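PDB 4TXG: chitinase from Chromobacterium violaceum, which probably hydrolyses the glycosidic bonds of chitin as a family 18 glycoside hydrolase and probably also binds the polysaccharide. Local coordinates for residues 340-343 against 344-347; 375-378 against 379-382; 757-760 against 761-765. All coordinates share one frame; numbering follows the deposited sequence.

Contact 1. Residues 340-343 against 344-347; sequences KGYV and ALLQ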
ATOM      1  N   LYS A 340       4.101 -17.096   5.825  1.00  7.61           N
ATOM      2  CA  LYS A 340       3.114 -18.177   5.692  1.00  8.52           C
ATOM      3  C   LYS A 340       1.770 -17.795   6.311  1.00  7.70           C
ATOM      4  O   LYS A 340       0.705 -18.134   5.781  1.00  7.68           O
ATOM      5  CB  LYS A 340       3.621 -19.463   6.344  1.00 11.57           C
ATOM      6  CG  LYS A 340       4.871 -20.012   5.706  1.00 21.05           C
ATOM      7  CD  LYS A 340       4.591 -20.482   4.303  1.00 25.54           C
ATOM      8  CE  LYS A 340       4.334 -21.977   4.282  1.00 26.73           C
ATOM      9  NZ  LYS A 340       5.532 -22.832   4.619  1.00 25.75           N
ATOM     10  N   GLY A 341       1.819 -17.099   7.442  1.00  7.71           N
ATOM     11  CA  GLY A 341       0.599 -16.690   8.118  1.00  7.70           C
ATOM     12  C   GLY A 341      -0.197 -15.709   7.284  1.00  9.97           C
ATOM     13  O   GLY A 341      -1.429 -15.747   7.250  1.00  8.59           O
ATOM     14  N   TYR A 342       0.512 -14.813   6.605  1.00  7.09           N
ATOM     15  CA  TYR A 342      -0.141 -13.773   5.821  1.00  8.22           C
ATOM     16  C   TYR A 342      -0.740 -14.352   4.548  1.00  8.62           C
ATOM     17  O   TYR A 342      -1.849 -13.991   4.142  1.00  8.99           O
ATOM     18  CB  TYR A 342       0.870 -12.685   5.496  1.00  7.21           C
ATOM     19  CG  TYR A 342       0.335 -11.428   4.863  1.00  8.50           C
ATOM     20  CD1 TYR A 342      -0.621 -10.641   5.508  1.00  6.31           C
ATOM     21  CD2 TYR A 342       0.838 -10.990   3.647  1.00 10.27           C
ATOM     22  CE1 TYR A 342      -1.059  -9.456   4.937  1.00  8.13           C
ATOM     23  CE2 TYR A 342       0.401  -9.820   3.076  1.00 11.63           C
ATOM     24  CZ  TYR A 342      -0.544  -9.059   3.719  1.00 11.71           C
ATOM     25  OH  TYR A 342      -0.961  -7.888   3.127  1.00 11.24           O
ATOM     26  N   VAL A 343      -0.002 -15.258   3.920  1.00  7.35           N
ATOM     27  CA  VAL A 343      -0.524 -15.943   2.743  1.00  8.78           C
ATOM     28  C   VAL A 343      -1.768 -16.755   3.119  1.00  8.86           C
ATOM     29  O   VAL A 343      -2.772 -16.729   2.401  1.00  7.19           O
ATOM     30  CB  VAL A 343       0.548 -16.844   2.105  1.00 10.00           C
ATOM     31  CG1 VAL A 343      -0.068 -17.782   1.092  1.00 14.02           C
ATOM     32  CG2 VAL A 343       1.613 -15.967   1.449  1.00 12.02           C
ATOM     33  N   ALA A 344      -1.717 -17.448   4.255  1.00  7.36           N
ATOM     34  CA  ALA A 344      -2.886 -18.200   4.711  1.00  7.60           C
ATOM     35  C   ALA A 344      -4.087 -17.286   4.991  1.00 11.57           C
ATOM     36  O   ALA A 344      -5.227 -17.626   4.664  1.00  8.35           O
ATOM     37  CB  ALA A 344      -2.547 -19.013   5.953  1.00  7.91           C
ATOM     38  N   LEU A 345      -3.830 -16.135   5.606  1.00  7.33           N
ATOM     39  CA  LEU A 345      -4.889 -15.164   5.859  1.00  7.26           C
ATOM     40  C   LEU A 345      -5.559 -14.723   4.551  1.00  8.83           C
ATOM     41  O   LEU A 345      -6.781 -14.758   4.422  1.00  7.23           O
ATOM     42  CB  LEU A 345      -4.324 -13.941   6.595  1.00  7.11           C
ATOM     43  CG  LEU A 345      -5.295 -12.768   6.719  1.00  7.05           C
ATOM     44  CD1 LEU A 345      -6.498 -13.182   7.562  1.00  7.45           C
ATOM     45  CD2 LEU A 345      -4.610 -11.536   7.312  1.00  7.33           C
ATOM     46  N   LEU A 346      -4.755 -14.328   3.567  1.00  6.89           N
ATOM     47  CA  LEU A 346      -5.316 -13.804   2.323  1.00  6.78           C
ATOM     48  C   LEU A 346      -6.012 -14.891   1.509  1.00  8.74           C
ATOM     49  O   LEU A 346      -7.053 -14.640   0.905  1.00  7.36           O
ATOM     50  CB  LEU A 346      -4.223 -13.137   1.488  1.00  6.55           C
ATOM     51  CG  LEU A 346      -3.581 -11.903   2.152  1.00  9.29           C
ATOM     52  CD1 LEU A 346      -2.527 -11.279   1.254  1.00  8.82           C
ATOM     53  CD2 LEU A 346      -4.655 -10.880   2.527  1.00  8.78           C
ATOM     54  N   GLN A 347      -5.440 -16.097   1.484  1.00  7.13           N
ATOM     55  CA  GLN A 347      -6.057 -17.195   0.738  1.00  7.37           C
ATOM     56  C   GLN A 347      -7.413 -17.561   1.341  1.00  9.73           C
ATOM     57  O   GLN A 347      -8.383 -17.816   0.620  1.00  8.32           O
ATOM     58  CB  GLN A 347      -5.150 -18.431   0.712  1.00  8.38           C
ATOM     59  CG  GLN A 347      -5.769 -19.567  -0.090  1.00 14.84           C
ATOM     60  CD  GLN A 347      -4.795 -20.683  -0.405  1.00 32.49           C
ATOM     61  OE1 GLN A 347      -3.592 -20.565  -0.167  1.00 40.12           O
ATOM     62  NE2 GLN A 347      -5.312 -21.776  -0.957  1.00 41.19           N
TER

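Contact 2. Residues 375-378 against 379-382; sequences YLLR and GMET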
ATOM      1  N   TYR A 375      13.156  -1.859   2.561  1.00  7.71           N
ATOM      2  CA  TYR A 375      13.620  -2.529   3.771  1.00  7.38           C
ATOM      3  C   TYR A 375      12.578  -3.539   4.268  1.00  8.35           C
ATOM      4  O   TYR A 375      12.894  -4.713   4.476  1.00  7.84           O
ATOM      5  CB  TYR A 375      13.933  -1.498   4.859  1.00  9.59           C
ATOM      6  CG  TYR A 375      13.886  -2.038   6.278  1.00 14.36           C
ATOM      7  CD1 TYR A 375      14.946  -2.764   6.813  1.00 17.87           C
ATOM      8  CD2 TYR A 375      12.774  -1.803   7.090  1.00 17.52           C
ATOM      9  CE1 TYR A 375      14.900  -3.243   8.118  1.00 16.80           C
ATOM     10  CE2 TYR A 375      12.715  -2.283   8.387  1.00 20.30           C
ATOM     11  CZ  TYR A 375      13.782  -3.002   8.896  1.00 20.40           C
ATOM     12  OH  TYR A 375      13.723  -3.474  10.185  1.00 20.16           O
ATOM     13  N   LEU A 376      11.338  -3.088   4.445  1.00  8.17           N
ATOM     14  CA  LEU A 376      10.272  -3.996   4.885  1.00  6.04           C
ATOM     15  C   LEU A 376      10.095  -5.160   3.918  1.00  9.00           C
ATOM     16  O   LEU A 376       9.922  -6.303   4.334  1.00  8.17           O
ATOM     17  CB  LEU A 376       8.945  -3.247   5.033  1.00  8.91           C
ATOM     18  CG  LEU A 376       8.888  -2.170   6.117  1.00  7.08           C
ATOM     19  CD1 LEU A 376       7.550  -1.432   6.108  1.00  7.97           C
ATOM     20  CD2 LEU A 376       9.144  -2.789   7.486  1.00  9.86           C
ATOM     21  N   LEU A 377      10.140  -4.866   2.623  1.00  6.88           N
ATOM     22  CA  LEU A 377       9.878  -5.886   1.614  1.00  5.90           C
ATOM     23  C   LEU A 377      10.982  -6.933   1.544  1.00  8.00           C
ATOM     24  O   LEU A 377      10.763  -8.041   1.039  1.00  7.45           O
ATOM     25  CB  LEU A 377       9.686  -5.223   0.248  1.00  8.29           C
ATOM     26  CG  LEU A 377       8.372  -4.446   0.092  1.00  5.57           C
ATOM     27  CD1 LEU A 377       8.419  -3.588  -1.169  1.00  9.20           C
ATOM     28  CD2 LEU A 377       7.138  -5.360   0.069  1.00  6.50           C
ATOM     29  N   ARG A 378      12.165  -6.604   2.066  1.00  6.70           N
ATOM     30  CA  ARG A 378      13.253  -7.583   2.053  1.00  6.65           C
ATOM     31  C   ARG A 378      12.885  -8.793   2.923  1.00  8.68           C
ATOM     32  O   ARG A 378      13.414  -9.885   2.738  1.00  9.37           O
ATOM     33  CB  ARG A 378      14.562  -6.952   2.533  1.00  9.06           C
ATOM     34  CG  ARG A 378      15.765  -7.882   2.449  1.00 11.71           C
ATOM     35  CD  ARG A 378      17.053  -7.125   2.727  1.00 10.80           C
ATOM     36  NE  ARG A 378      17.313  -6.091   1.728  1.00 11.07           N
ATOM     37  CZ  ARG A 378      18.110  -6.246   0.674  1.00 10.49           C
ATOM     38  NH1 ARG A 378      18.725  -7.398   0.466  1.00  7.81           N
ATOM     39  NH2 ARG A 378      18.297  -5.237  -0.174  1.00 10.99           N
ATOM     40  N   GLY A 379      11.960  -8.594   3.855  1.00  6.71           N
ATOM     41  CA  GLY A 379      11.510  -9.675   4.713  1.00  6.89           C
ATOM     42  C   GLY A 379      10.159 -10.247   4.313  1.00  7.34           C
ATOM     43  O   GLY A 379       9.525 -10.934   5.102  1.00  7.61           O
ATOM     44  N   MET A 380       9.717  -9.971   3.092  1.00  6.52           N
ATOM     45  CA  MET A 380       8.403 -10.449   2.658  1.00  6.40           C
ATOM     46  C   MET A 380       8.472 -11.352   1.420  1.00  6.49           C
ATOM     47  O   MET A 380       7.528 -11.397   0.618  1.00  7.73           O
ATOM     48  CB  MET A 380       7.481  -9.239   2.433  1.00  8.93           C
ATOM     49  CG  MET A 380       7.222  -8.495   3.758  1.00  8.01           C
ATOM     50  SD  MET A 380       6.417  -6.889   3.656  1.00  8.47           S
ATOM     51  CE  MET A 380       4.837  -7.378   2.986  1.00  9.39           C
ATOM     52  N   GLU A 381       9.586 -12.083   1.305  1.00  7.63           N
ATOM     53  CA  GLU A 381       9.798 -13.093   0.267  1.00  6.96           C
ATOM     54  C   GLU A 381       9.512 -12.503  -1.117  1.00  6.79           C
ATOM     55  O   GLU A 381      10.181 -11.553  -1.503  1.00  8.23           O
ATOM     56  CB  GLU A 381       8.958 -14.343   0.579  1.00  7.98           C
ATOM     57  CG  GLU A 381       9.400 -14.931   1.950  1.00  7.78           C
ATOM     58  CD  GLU A 381       8.835 -16.303   2.276  1.00 14.92           C
ATOM     59  OE1 GLU A 381       8.143 -16.898   1.419  1.00 17.03           O
ATOM     60  OE2 GLU A 381       9.103 -16.795   3.405  1.00 17.25           O
ATOM     61  N   THR A 382       8.532 -13.034  -1.845  1.00  6.90           N
ATOM     62  CA  THR A 382       8.134 -12.442  -3.129  1.00  6.66           C
ATOM     63  C   THR A 382       6.694 -11.916  -3.111  1.00  9.81           C
ATOM     64  O   THR A 382       6.070 -11.757  -4.166  1.00  7.61           O
ATOM     65  CB  THR A 382       8.265 -13.459  -4.289  1.00  6.95           C
ATOM     66  OG1 THR A 382       7.372 -14.565  -4.076  1.00  7.99           O
ATOM     67  CG2 THR A 382       9.689 -13.983  -4.389  1.00 10.62           C
TER
HETATM   68  O   HOH W   1       9.877  -8.900  -1.404  1.00  9.17           O
HETATM   69  O   HOH W   2      12.040 -12.414   2.703  1.00  7.25           O
HETATM   70  O   HOH W   3      12.753 -10.650  -0.387  1.00 13.58           O

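Contact 3. Residues 757-760 against 761-765; sequences VVYY and LPISG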
ATOM      1  N   VAL A 757      19.333 -18.676  -6.801  1.00 13.25           N
ATOM      2  CA  VAL A 757      19.472 -17.446  -7.574  1.00 13.32           C
ATOM      3  C   VAL A 757      19.912 -16.346  -6.637  1.00 14.46           C
ATOM      4  O   VAL A 757      19.816 -16.496  -5.425  1.00 14.75           O
ATOM      5  CB  VAL A 757      18.170 -17.058  -8.280  1.00 13.00           C
ATOM      6  CG1 VAL A 757      17.704 -18.211  -9.165  1.00 14.62           C
ATOM      7  CG2 VAL A 757      17.088 -16.695  -7.278  1.00 14.77           C
ATOM      8  N   VAL A 758      20.431 -15.254  -7.184  1.00 11.99           N
ATOM      9  CA  VAL A 758      20.829 -14.122  -6.350  1.00 10.17           C
ATOM     10  C   VAL A 758      20.430 -12.834  -7.036  1.00  9.70           C
ATOM     11  O   VAL A 758      20.682 -12.659  -8.232  1.00 11.79           O
ATOM     12  CB  VAL A 758      22.348 -14.085  -6.076  1.00 16.65           C
ATOM     13  CG1 VAL A 758      22.718 -12.853  -5.263  1.00 15.21           C
ATOM     14  CG2 VAL A 758      22.771 -15.294  -5.330  1.00 25.88           C
ATOM     15  N   TYR A 759      19.781 -11.945  -6.293  1.00  8.31           N
ATOM     16  CA  TYR A 759      19.510 -10.592  -6.776  1.00  8.20           C
ATOM     17  C   TYR A 759      19.596  -9.625  -5.588  1.00  8.34           C
ATOM     18  O   TYR A 759      19.715 -10.064  -4.441  1.00 10.93           O
ATOM     19  CB  TYR A 759      18.154 -10.508  -7.482  1.00  7.66           C
ATOM     20  CG  TYR A 759      16.986 -11.080  -6.705  1.00  7.40           C
ATOM     21  CD1 TYR A 759      16.679 -12.438  -6.755  1.00  8.28           C
ATOM     22  CD2 TYR A 759      16.171 -10.254  -5.949  1.00  8.23           C
ATOM     23  CE1 TYR A 759      15.603 -12.961  -6.042  1.00  8.26           C
ATOM     24  CE2 TYR A 759      15.099 -10.766  -5.237  1.00  7.02           C
ATOM     25  CZ  TYR A 759      14.822 -12.121  -5.287  1.00  7.23           C
ATOM     26  OH  TYR A 759      13.748 -12.618  -4.584  1.00  8.26           O
ATOM     27  N   TYR A 760      19.549  -8.321  -5.850  1.00  8.06           N
ATOM     28  CA  TYR A 760      20.044  -7.369  -4.855  1.00  8.27           C
ATOM     29  C   TYR A 760      19.034  -6.416  -4.235  1.00  8.28           C
ATOM     30  O   TYR A 760      19.329  -5.808  -3.204  1.00  9.37           O
ATOM     31  CB  TYR A 760      21.196  -6.569  -5.461  1.00  8.64           C
ATOM     32  CG  TYR A 760      22.397  -7.456  -5.596  1.00  9.11           C
ATOM     33  CD1 TYR A 760      23.193  -7.732  -4.491  1.00 13.00           C
ATOM     34  CD2 TYR A 760      22.695  -8.081  -6.800  1.00 13.01           C
ATOM     35  CE1 TYR A 760      24.276  -8.571  -4.587  1.00 20.60           C
ATOM     36  CE2 TYR A 760      23.787  -8.932  -6.902  1.00 16.48           C
ATOM     37  CZ  TYR A 760      24.569  -9.167  -5.791  1.00 20.62           C
ATOM     38  OH  TYR A 760      25.662  -9.999  -5.870  1.00 24.31           O
ATOM     39  N   LEU A 761      17.854  -6.289  -4.834  1.00  7.57           N
ATOM     40  CA  LEU A 761      16.749  -5.578  -4.194  1.00  7.31           C
ATOM     41  C   LEU A 761      15.486  -6.425  -4.312  1.00  6.99           C
ATOM     42  O   LEU A 761      15.394  -7.283  -5.198  1.00  6.95           O
ATOM     43  CB  LEU A 761      16.538  -4.191  -4.812  1.00  7.26           C
ATOM     44  CG  LEU A 761      17.555  -3.113  -4.398  1.00  8.02           C
ATOM     45  CD1 LEU A 761      17.434  -1.871  -5.286  1.00  7.76           C
ATOM     46  CD2 LEU A 761      17.383  -2.741  -2.934  1.00 10.05           C
ATOM     47  N   PRO A 762      14.504  -6.192  -3.425  1.00  6.84           N
ATOM     48  CA  PRO A 762      13.322  -7.062  -3.428  1.00  7.97           C
ATOM     49  C   PRO A 762      12.536  -7.069  -4.737  1.00  8.65           C
ATOM     50  O   PRO A 762      12.503  -6.070  -5.467  1.00  6.39           O
ATOM     51  CB  PRO A 762      12.471  -6.482  -2.294  1.00  8.91           C
ATOM     52  CG  PRO A 762      13.504  -5.935  -1.324  1.00  6.84           C
ATOM     53  CD  PRO A 762      14.531  -5.307  -2.245  1.00  6.94           C
ATOM     54  N   ILE A 763      11.917  -8.219  -5.016  1.00  6.35           N
ATOM     55  CA  ILE A 763      10.988  -8.380  -6.130  1.00  7.62           C
ATOM     56  C   ILE A 763       9.738  -9.110  -5.660  1.00  7.49           C
ATOM     57  O   ILE A 763       9.762  -9.824  -4.648  1.00  7.14           O
ATOM     58  CB  ILE A 763      11.606  -9.191  -7.306  1.00  6.30           C
ATOM     59  CG1 ILE A 763      11.811 -10.646  -6.881  1.00  8.37           C
ATOM     60  CG2 ILE A 763      12.922  -8.551  -7.793  1.00  6.45           C
ATOM     61  CD1 ILE A 763      12.344 -11.555  -7.982  1.00  8.97           C
ATOM     62  N   SER A 764       8.640  -8.908  -6.383  1.00  6.07           N
ATOM     63  CA  SER A 764       7.472  -9.773  -6.263  1.00  8.24           C
ATOM     64  C   SER A 764       7.403 -10.614  -7.535  1.00  7.03           C
ATOM     65  O   SER A 764       8.190 -10.410  -8.473  1.00  8.42           O
ATOM     66  CB  SER A 764       6.179  -8.972  -6.054  1.00  7.20           C
ATOM     67  OG  SER A 764       5.888  -8.136  -7.163  1.00  6.77           O
ATOM     68  N   GLY A 765       6.481 -11.560  -7.571  1.00  9.81           N
ATOM     69  CA  GLY A 765       6.422 -12.490  -8.682  1.00 10.63           C
ATOM     70  C   GLY A 765       7.478 -13.573  -8.532  1.00 11.97           C
ATOM     71  O   GLY A 765       7.573 -14.198  -7.477  1.00 12.31           O
TER
HETATM   72  O   HOH W   4      12.355 -10.629  -3.243  1.00  9.01           O

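Contact 1. Residues 340-343 against 344-347
Leu-346 lays its CD1 methyl over one face of the Tyr-342 ring, one turn back along the same helix, in a CH-pi contact. The methyl lies 4.0 Å from the centroid of the Tyr-342 ring and 22° off the ring normal, displaced toward the rim on the CE2 side, where Leu-346 CD1 comes within 3.7 Å of Tyr-342 CE2. The two side chains cross at a slant. With CG anti to the backbone N (chi1 -171°), Tyr-342 carries its ring outward from the helix, whereas Leu-346 places CG beside its own N (chi1 -63°), and an extended chi2 carries CD1 on to the ring. Leu-345 comes up obliquely and only loosely on the same side of the ring plane, its CD2 4.5 Å from Tyr-342 CD1. Beneath runs the i to i+4 ladder of an alpha-helix, including Leu-346 N to Tyr-342 O at 3.0 Å. The segment belongs to helix 338-360, in the family 18 catalytic region. Leu-345 packs on Phe-274 and Met-277 of helix 273-278 and on Phe-293 of helix 287-304, Ala-344 meets Ile-290 of the latter, and Tyr-342 and Leu-346 reach the loop residues Pro-316 and Tyr-388.

Contact 2. Residues 375-378 against 379-382
Residues 377-380 form a type I beta turn that follows on from the short, weakly bonded helix around 374-377, which comes after strand 365-371 of the family 18 TIM barrel, and leads the chain into the loop before strand 391-395. The turn is closed by Met-380 N donating to Leu-377 O over 3.0 Å, one residue after Gly-379 N donates to Leu-376 O. Both bonds meet their acceptors from above the carbonyl plane, markedly so at Leu-377 O, where the donor stands 69° out of it. The Met-380 side chain folds back over the turn. Its CG sits beside its own backbone N (chi1 -65°), bringing CG to 3.5 Å from Leu-376 O, and SD passes obliquely by Leu-377 CD2 at 4.0 Å. Pro-371 of strand 365-371 touches Leu-376, Leu-377 and Met-380, while Leu-377 also packs against Trp-443 and Tyr-447 of helix 441-448. Arg-378, bent at chi3 (-63°), bonds Asn-672 O through NH1. Waters link the turn carbonyls to the backbone of Glu-381. One accepts from Glu-381 N at 2.8 Å and donates to Arg-378 O. Leu-377 O accepts the turn bond and lies 2.7 Å from another water that may also donate to it, and Leu-376 O takes Thr-317 OG1 as well as Gly-379 N. The short i to i+3 bonds, begun by Arg-378 N to Tyr-375 O, thus continue through the turn, and side-chain and water donors supplement them.

Contact 3. Residues 757-760 against 761-765
Tyr-759 and Ile-763 pack against each other across the loop that joins strands 752-758 and 767-773, which belong to two different sheets of the beta-rich C-terminal region, matching the Chitinase C family. The Ile-763 CD1 methyl stands over one face of the tyrosine ring in a CH-pi contact, 4.1 Å from the centroid of the Tyr-759 ring and offset toward the rim. Its CG1 follows the ring to the phenol end, 3.6 Å from Tyr-759 OH. Each side chain takes the cramped first torsion, with Tyr-759 CG (chi1 51°) and Ile-763 CG1 (chi1 68°) lying between backbone N and carbonyl carbon; as both CB atoms already point toward the other limb of the loop, these torsions help set CD1 over the ring. A water near the ring plane joins Tyr-759 OH to the backbone, accepting from Ile-763 N at 3.0 Å, so the phenol and the returning chain share a solvent bridge. Farther out, Leu-663 of strand 659-664 touches both Tyr-759 and Ile-763, and Ile-763 also packs on Val-699 and Pro-700. Backbone bonding of Tyr-759 with Ile-675 fixes the start of the loop, while Leu-761 and Pro-762 lean on Trp-443 of helix 441-448, in the catalytic region. Leu-761 O, buried and without a hydrogen-bond partner in the model, points at the edge of the Tyr-759 ring, in its plane and 3.2 Å from CD2.

How the contacts relate
Contacts 2 and 3 meet, with centres about 9 Å apart, and so join the family 18 catalytic region to the C-terminal beta region. Arg-378 NH2 and Tyr-760 O lie 3.3 Å apart in a probable hydrogen bond, Pro-762 CG packs 3.7 Å from Arg-378 N, and Thr-382 CB comes within 3.3 Å of Gly-765 O. Contact 1 stands back from this interface: its nearest atoms are about 5 Å from contact 2 and about 11 Å from contact 3. Its helix reaches contact 2, where Asn-339 ND2 bonds Gly-379 O. Bound cesium lies about 8 Å from the side chain of Leu-376 and about 12 Å from those of Tyr-342 and Leu-761, too far for coordination.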